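PDB 2WRY: interleukin-1beta from Gallus gallus, which probably acts as a secreted pro-inflammatory cytokine by binding the interleukin-1 receptor, this chain being the beta-trefoil portion of the longer protein. Local coordinates for residues A[5-11]-A[46-52]; A[118-123]-A[155-159]. One frame throughout, in Å; residues are numbered along the deposited sequence.

Interaction 1 of 2, residues A[5-11]-A[46-52]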
loop_
_atom_site.group_PDB
_atom_site.type_symbol
_atom_site.label_atom_id
_atom_site.label_comp_id
_atom_site.label_asym_id
_atom_site.label_seq_id
_atom_site.Cartn_x
_atom_site.Cartn_y
_atom_site.Cartn_z
ATOM N N ARG A 5 0.840 13.623 11.968
ATOM C CA ARG A 5 1.760 13.131 13.000
ATOM C C ARG A 5 1.482 11.681 13.297
ATOM O O ARG A 5 0.328 11.271 13.406
ATOM C CB ARG A 5 1.606 13.910 14.305
ATOM C CG ARG A 5 2.272 15.260 14.300
ATOM C CD ARG A 5 2.113 15.961 15.655
ATOM N NE ARG A 5 0.815 15.673 16.272
ATOM C CZ ARG A 5 -0.351 16.175 15.863
ATOM N NH1 ARG A 5 -0.409 17.006 14.824
ATOM N NH2 ARG A 5 -1.469 15.828 16.492
ATOM N N TYR A 6 2.551 10.906 13.409
ATOM C CA TYR A 6 2.486 9.472 13.673
ATOM C C TYR A 6 1.806 9.205 15.003
ATOM O O TYR A 6 2.088 9.880 15.989
ATOM C CB TYR A 6 3.924 8.968 13.749
ATOM C CG TYR A 6 4.120 7.506 14.047
ATOM C CD1 TYR A 6 4.188 7.042 15.358
ATOM C CD2 TYR A 6 4.366 6.598 13.030
ATOM C CE1 TYR A 6 4.413 5.693 15.632
ATOM C CE2 TYR A 6 4.590 5.258 13.284
ATOM C CZ TYR A 6 4.620 4.806 14.599
ATOM O OH TYR A 6 4.864 3.487 14.862
ATOM N N THR A 7 0.923 8.205 15.041
ATOM C CA THR A 7 0.337 7.776 16.314
ATOM C C THR A 7 0.811 6.384 16.759
ATOM O O THR A 7 1.257 6.206 17.904
ATOM C CB THR A 7 -1.225 7.896 16.313
ATOM O OG1 THR A 7 -1.789 6.944 15.427
ATOM C CG2 THR A 7 -1.625 9.220 15.827
ATOM N N ARG A 8 0.727 5.397 15.877
ATOM C CA ARG A 8 1.127 4.039 16.240
ATOM C C ARG A 8 1.184 3.193 15.006
ATOM O O ARG A 8 0.614 3.581 13.982
ATOM C CB ARG A 8 0.134 3.418 17.221
ATOM C CG ARG A 8 -1.266 3.308 16.681
ATOM C CD ARG A 8 -2.154 2.631 17.719
ATOM N NE ARG A 8 -3.552 2.640 17.296
ATOM C CZ ARG A 8 -4.398 3.644 17.522
ATOM N NH1 ARG A 8 -3.988 4.733 18.176
ATOM N NH2 ARG A 8 -5.655 3.555 17.092
ATOM N N SER A 9 1.867 2.056 15.099
ATOM C CA SER A 9 1.851 1.064 14.027
ATOM C C SER A 9 1.223 -0.228 14.468
ATOM O O SER A 9 1.280 -0.600 15.660
ATOM C CB SER A 9 3.251 0.735 13.521
ATOM O OG SER A 9 3.784 1.850 12.875
ATOM N N GLN A 10 0.642 -0.911 13.488
ATOM C CA GLN A 10 0.090 -2.239 13.673
ATOM C C GLN A 10 0.400 -3.109 12.478
ATOM O O GLN A 10 0.313 -2.651 11.327
ATOM C CB GLN A 10 -1.424 -2.170 13.913
ATOM C CG GLN A 10 -2.036 -3.505 14.326
ATOM C CD GLN A 10 -3.496 -3.370 14.697
ATOM O OE1 GLN A 10 -3.997 -2.251 14.903
ATOM N NE2 GLN A 10 -4.195 -4.510 14.807
ATOM N N SER A 11 0.771 -4.356 12.736
ATOM C CA SER A 11 1.149 -5.259 11.672
ATOM C C SER A 11 -0.090 -5.989 11.193
ATOM O O SER A 11 -0.905 -6.463 12.012
ATOM C CB SER A 11 2.200 -6.255 12.175
ATOM O OG SER A 11 3.345 -5.563 12.660
ATOM N N LEU A 46 2.316 -6.038 6.334
ATOM C CA LEU A 46 2.435 -4.580 6.342
ATOM C C LEU A 46 2.495 -4.064 7.765
ATOM O O LEU A 46 1.702 -4.479 8.618
ATOM C CB LEU A 46 1.255 -3.910 5.609
ATOM C CG LEU A 46 1.068 -4.265 4.132
ATOM C CD1 LEU A 46 -0.082 -3.451 3.534
ATOM C CD2 LEU A 46 2.373 -4.023 3.298
ATOM N N ASN A 47 3.419 -3.154 8.034
ATOM C CA ASN A 47 3.402 -2.469 9.310
ATOM C C ASN A 47 2.730 -1.149 8.980
ATOM O O ASN A 47 3.351 -0.260 8.371
ATOM C CB ASN A 47 4.823 -2.244 9.843
ATOM C CG ASN A 47 4.926 -2.499 11.354
ATOM O OD1 ASN A 47 3.933 -2.425 12.105
ATOM N ND2 ASN A 47 6.148 -2.727 11.817
ATOM N N ILE A 48 1.450 -1.055 9.308
ATOM C CA ILE A 48 0.638 0.109 8.951
ATOM C C ILE A 48 0.747 1.184 10.015
ATOM O O ILE A 48 0.283 1.007 11.151
ATOM C CB ILE A 48 -0.836 -0.266 8.689
ATOM C CG1 ILE A 48 -0.887 -1.334 7.581
ATOM C CG2 ILE A 48 -1.634 1.007 8.317
ATOM C CD1 ILE A 48 -2.289 -1.682 7.088
ATOM N N ALA A 49 1.419 2.278 9.664
ATOM C CA ALA A 49 1.583 3.390 10.610
ATOM C C ALA A 49 0.381 4.300 10.490
ATOM O O ALA A 49 0.124 4.871 9.415
ATOM C CB ALA A 49 2.828 4.187 10.286
ATOM N N LEU A 50 -0.360 4.434 11.577
ATOM C CA LEU A 50 -1.490 5.342 11.593
ATOM C C LEU A 50 -1.074 6.750 11.979
ATOM O O LEU A 50 -0.331 6.936 12.949
ATOM C CB LEU A 50 -2.573 4.794 12.543
ATOM C CG LEU A 50 -3.864 5.568 12.763
ATOM C CD1 LEU A 50 -4.632 5.687 11.455
ATOM C CD2 LEU A 50 -4.691 4.890 13.887
ATOM N N TYR A 51 -1.565 7.734 11.225
ATOM C CA TYR A 51 -1.289 9.150 11.476
ATOM C C TYR A 51 -2.553 9.882 11.912
ATOM O O TYR A 51 -3.668 9.452 11.585
ATOM C CB TYR A 51 -0.699 9.798 10.200
ATOM C CG TYR A 51 0.735 9.365 9.969
ATOM C CD1 TYR A 51 1.811 10.193 10.353
ATOM C CD2 TYR A 51 1.028 8.118 9.405
ATOM C CE1 TYR A 51 3.142 9.763 10.184
ATOM C CE2 TYR A 51 2.337 7.695 9.224
ATOM C CZ TYR A 51 3.386 8.523 9.615
ATOM O OH TYR A 51 4.669 8.060 9.432
ATOM N N ARG A 52 -2.366 10.961 12.660
ATOM C CA ARG A 52 -3.416 11.943 12.936
ATOM C C ARG A 52 -3.134 13.233 12.154
ATOM O O ARG A 52 -2.009 13.729 12.183
ATOM C CB ARG A 52 -3.465 12.259 14.430
ATOM C CG ARG A 52 -4.019 11.133 15.306
ATOM C CD ARG A 52 -4.047 11.542 16.796
ATOM N NE ARG A 52 -4.338 10.405 17.671
ATOM C CZ ARG A 52 -3.633 10.044 18.743
ATOM N NH1 ARG A 52 -2.556 10.722 19.139
ATOM N NH2 ARG A 52 -4.024 8.999 19.447
HETATM O O HOH W 1 -0.610 13.063 17.865
HETATM O O HOH W 2 4.882 1.384 10.276
#

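Interaction 2 of 2, residues A[118-123]-A[155-159]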
loop_
_atom_site.group_PDB
_atom_site.type_symbol
_atom_site.label_atom_id
_atom_site.label_comp_id
_atom_site.label_asym_id
_atom_site.label_seq_id
_atom_site.Cartn_x
_atom_site.Cartn_y
_atom_site.Cartn_z
ATOM N N GLU A 118 -18.193 -5.217 5.100
ATOM C CA GLU A 118 -17.625 -6.279 4.268
ATOM C C GLU A 118 -16.204 -6.685 4.694
ATOM O O GLU A 118 -15.677 -7.678 4.209
ATOM C CB GLU A 118 -17.620 -5.875 2.792
ATOM C CG GLU A 118 -18.983 -5.590 2.181
ATOM C CD GLU A 118 -18.957 -5.722 0.670
ATOM O OE1 GLU A 118 -18.044 -5.140 0.039
ATOM O OE2 GLU A 118 -19.844 -6.416 0.111
ATOM N N GLY A 119 -15.613 -5.924 5.606
ATOM C CA GLY A 119 -14.240 -6.156 6.066
ATOM C C GLY A 119 -13.168 -5.996 4.989
ATOM O O GLY A 119 -12.098 -6.582 5.083
ATOM N N THR A 120 -13.464 -5.221 3.957
ATOM C CA THR A 120 -12.484 -4.982 2.869
ATOM C C THR A 120 -11.916 -3.574 2.968
ATOM O O THR A 120 -12.454 -2.717 3.672
ATOM C CB THR A 120 -13.115 -5.157 1.478
ATOM O OG1 THR A 120 -14.263 -4.295 1.352
ATOM C CG2 THR A 120 -13.564 -6.622 1.263
ATOM N N THR A 121 -10.826 -3.328 2.235
ATOM C CA THR A 121 -10.114 -2.069 2.356
ATOM C C THR A 121 -9.570 -1.667 0.986
ATOM O O THR A 121 -9.151 -2.540 0.216
ATOM C CB THR A 121 -8.892 -2.269 3.316
ATOM O OG1 THR A 121 -9.356 -2.727 4.597
ATOM C CG2 THR A 121 -8.036 -0.992 3.475
ATOM N N ARG A 122 -9.574 -0.359 0.700
ATOM C CA ARG A 122 -8.832 0.195 -0.446
ATOM C C ARG A 122 -7.837 1.200 0.128
ATOM O O ARG A 122 -8.018 1.714 1.256
ATOM C CB ARG A 122 -9.768 0.840 -1.476
ATOM C CG ARG A 122 -10.847 -0.094 -1.951
ATOM C CD ARG A 122 -11.473 0.349 -3.254
ATOM N NE ARG A 122 -12.089 1.657 -3.165
ATOM C CZ ARG A 122 -12.556 2.360 -4.215
ATOM N NH1 ARG A 122 -12.532 1.870 -5.446
ATOM N NH2 ARG A 122 -13.059 3.549 -4.008
ATOM N N PHE A 123 -6.789 1.467 -0.642
ATOM C CA PHE A 123 -5.770 2.444 -0.232
ATOM C C PHE A 123 -5.599 3.497 -1.300
ATOM O O PHE A 123 -5.147 3.176 -2.401
ATOM C CB PHE A 123 -4.416 1.745 0.002
ATOM C CG PHE A 123 -4.407 0.824 1.173
ATOM C CD1 PHE A 123 -4.270 1.320 2.458
ATOM C CD2 PHE A 123 -4.466 -0.538 0.968
ATOM C CE1 PHE A 123 -4.250 0.457 3.549
ATOM C CE2 PHE A 123 -4.456 -1.432 2.056
ATOM C CZ PHE A 123 -4.328 -0.933 3.346
ATOM N N ALA A 155 -8.267 -3.588 -6.634
ATOM C CA ALA A 155 -7.845 -2.509 -5.731
ATOM C C ALA A 155 -8.496 -2.687 -4.345
ATOM O O ALA A 155 -8.517 -1.765 -3.551
ATOM C CB ALA A 155 -8.162 -1.113 -6.323
ATOM N N THR A 156 -8.972 -3.901 -4.083
ATOM C CA THR A 156 -9.713 -4.242 -2.867
ATOM C C THR A 156 -8.966 -5.365 -2.153
ATOM O O THR A 156 -8.594 -6.380 -2.794
ATOM C CB THR A 156 -11.165 -4.722 -3.205
ATOM O OG1 THR A 156 -11.857 -3.705 -3.959
ATOM C CG2 THR A 156 -11.949 -5.023 -1.920
ATOM N N TYR A 157 -8.790 -5.174 -0.842
ATOM C CA TYR A 157 -7.953 -6.056 0.004
ATOM C C TYR A 157 -8.697 -6.496 1.237
ATOM O O TYR A 157 -9.670 -5.874 1.670
ATOM C CB TYR A 157 -6.643 -5.323 0.424
ATOM C CG TYR A 157 -5.858 -4.859 -0.772
ATOM C CD1 TYR A 157 -4.959 -5.723 -1.449
ATOM C CD2 TYR A 157 -6.089 -3.595 -1.302
ATOM C CE1 TYR A 157 -4.294 -5.310 -2.625
ATOM C CE2 TYR A 157 -5.439 -3.179 -2.467
ATOM C CZ TYR A 157 -4.561 -4.023 -3.124
ATOM O OH TYR A 157 -3.919 -3.558 -4.257
ATOM N N LYS A 158 -8.201 -7.572 1.818
ATOM C CA LYS A 158 -8.662 -7.968 3.135
ATOM C C LYS A 158 -7.452 -7.991 4.045
ATOM O O LYS A 158 -6.502 -8.713 3.772
ATOM C CB LYS A 158 -9.326 -9.331 3.063
ATOM C CG LYS A 158 -10.683 -9.271 2.380
ATOM C CD LYS A 158 -11.547 -10.486 2.683
ATOM C CE LYS A 158 -13.004 -10.112 2.474
ATOM N NZ LYS A 158 -13.969 -11.139 2.976
ATOM N N LEU A 159 -7.506 -7.193 5.106
ATOM C CA LEU A 159 -6.437 -7.107 6.095
ATOM C C LEU A 159 -6.811 -7.902 7.338
ATOM O O LEU A 159 -7.990 -7.984 7.727
ATOM C CB LEU A 159 -6.210 -5.652 6.495
ATOM C CG LEU A 159 -5.664 -4.628 5.512
ATOM C CD1 LEU A 159 -5.844 -3.265 6.150
ATOM C CD2 LEU A 159 -4.210 -4.871 5.220
HETATM O O HOH W 3 -9.638 -5.340 5.505
HETATM O O HOH W 4 -6.625 0.203 -3.131
#

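Interaction 1 of 2, residues A[5-11]-A[46-52]
Strands 5-11 and 46-52 run antiparallel, their axes 4.4 Å apart at closest approach and their directions 136° apart, so the ribbon is strongly twisted. Reciprocal backbone hydrogen bonds join Arg-5 to Arg-52 (Arg-5 N to Arg-52 O 2.9 Å, Arg-52 N to Arg-5 O 2.8 Å) and Gln-10 to Ile-48 (Gln-10 N to Ile-48 O 3.0 Å, Ile-48 N to Gln-10 O 2.8 Å). Between them the register slips by one residue: Thr-7 and Arg-8 both face Leu-50 in a classic beta bulge. Leu-50 O receives Thr-7 N at 2.7 Å, Thr-7 OG1 at 2.9 Å and, weakly, Arg-8 N at 3.5 Å; Leu-50 N returns a bond to Arg-8 O at 2.7 Å. Tyr-6 turns its ring edge toward the face of Tyr-51 in a T-shaped stack, with centroids 5.8 Å apart and planes at 87°. Tyr-6 OH and Ser-9 OG, 2.8 Å apart, are hydrogen-bonded, and water 2 links Ser-9 OG to Asn-47 O. Pairing is thus kept across the bulge mainly by Thr-7 N and Arg-8 O, while the aromatic pair ties strand 4-16 to strand 45-53 and Tyr-51 OH, hydrogen-bonded to Met-97 O, extends the contact to the segment before strand 99-100.

Interaction 2 of 2, residues A[118-123]-A[155-159]
Ala-155 opens the second segment by directing its carbonyl to water 4, 2.8 Å from Ala-155 O; the same water lies 2.8 Å from Phe-123 N, whose hydrogen bond it accepts. A water thus bridges the backbones where direct pairing has ended. At Thr-156, CG2 packs 3.6 Å from Thr-120 CB. Tyr-157 makes the single antiparallel bridge, a hydrogen-bonded pair with Thr-121: Thr-121 N to Tyr-157 O and Tyr-157 N to Thr-121 O are both 2.9 Å. The strand axes diverge by 113°, consistent with so brief a pairing. The Tyr-157 ring also meets Phe-123, CD2 to CD2 at 4.1 Å. Lys-158 sets CE 3.7 Å from Thr-120 CG2. Leu-159 sets CD1 3.9 Å from Phe-123 CZ, and its N donates to water 3 (2.9 Å), which in turn donates to Gly-119 O and Thr-121 OG1, each 2.8 Å away. Thr-121 OG1 is also hydrogen-bonded to Asp-114 OD1. Gly-119, at positive phi, and Thr-120 both face Ser-115 in a G1 beta bulge at the hairpin end. Leu-159 touches Phe-12 and Ile-14, so the bridge joins the 110-115/120-125 hairpin to the pair formed by the N-terminal strand 4-16 and the C-terminal strand 157-160.

Interaction 1 closes before interaction 2 opens along the chain, so the two are in series; their centres lie about 17 Å apart. Strand 4-16 connects them: it pairs with 45-53 in interaction 1 and, further along, directly with 157-160, which carries the second segment of interaction 2. The contacts also touch, since Ile-48 CD1 packs 4.0 Å from Leu-159 CD1. The two interactions therefore link this pair of terminal strands to 45-53 and to 120-125 respectively, all within one curled antiparallel sheet, as expected of a beta-trefoil, whose barrel brings the first and last strands together.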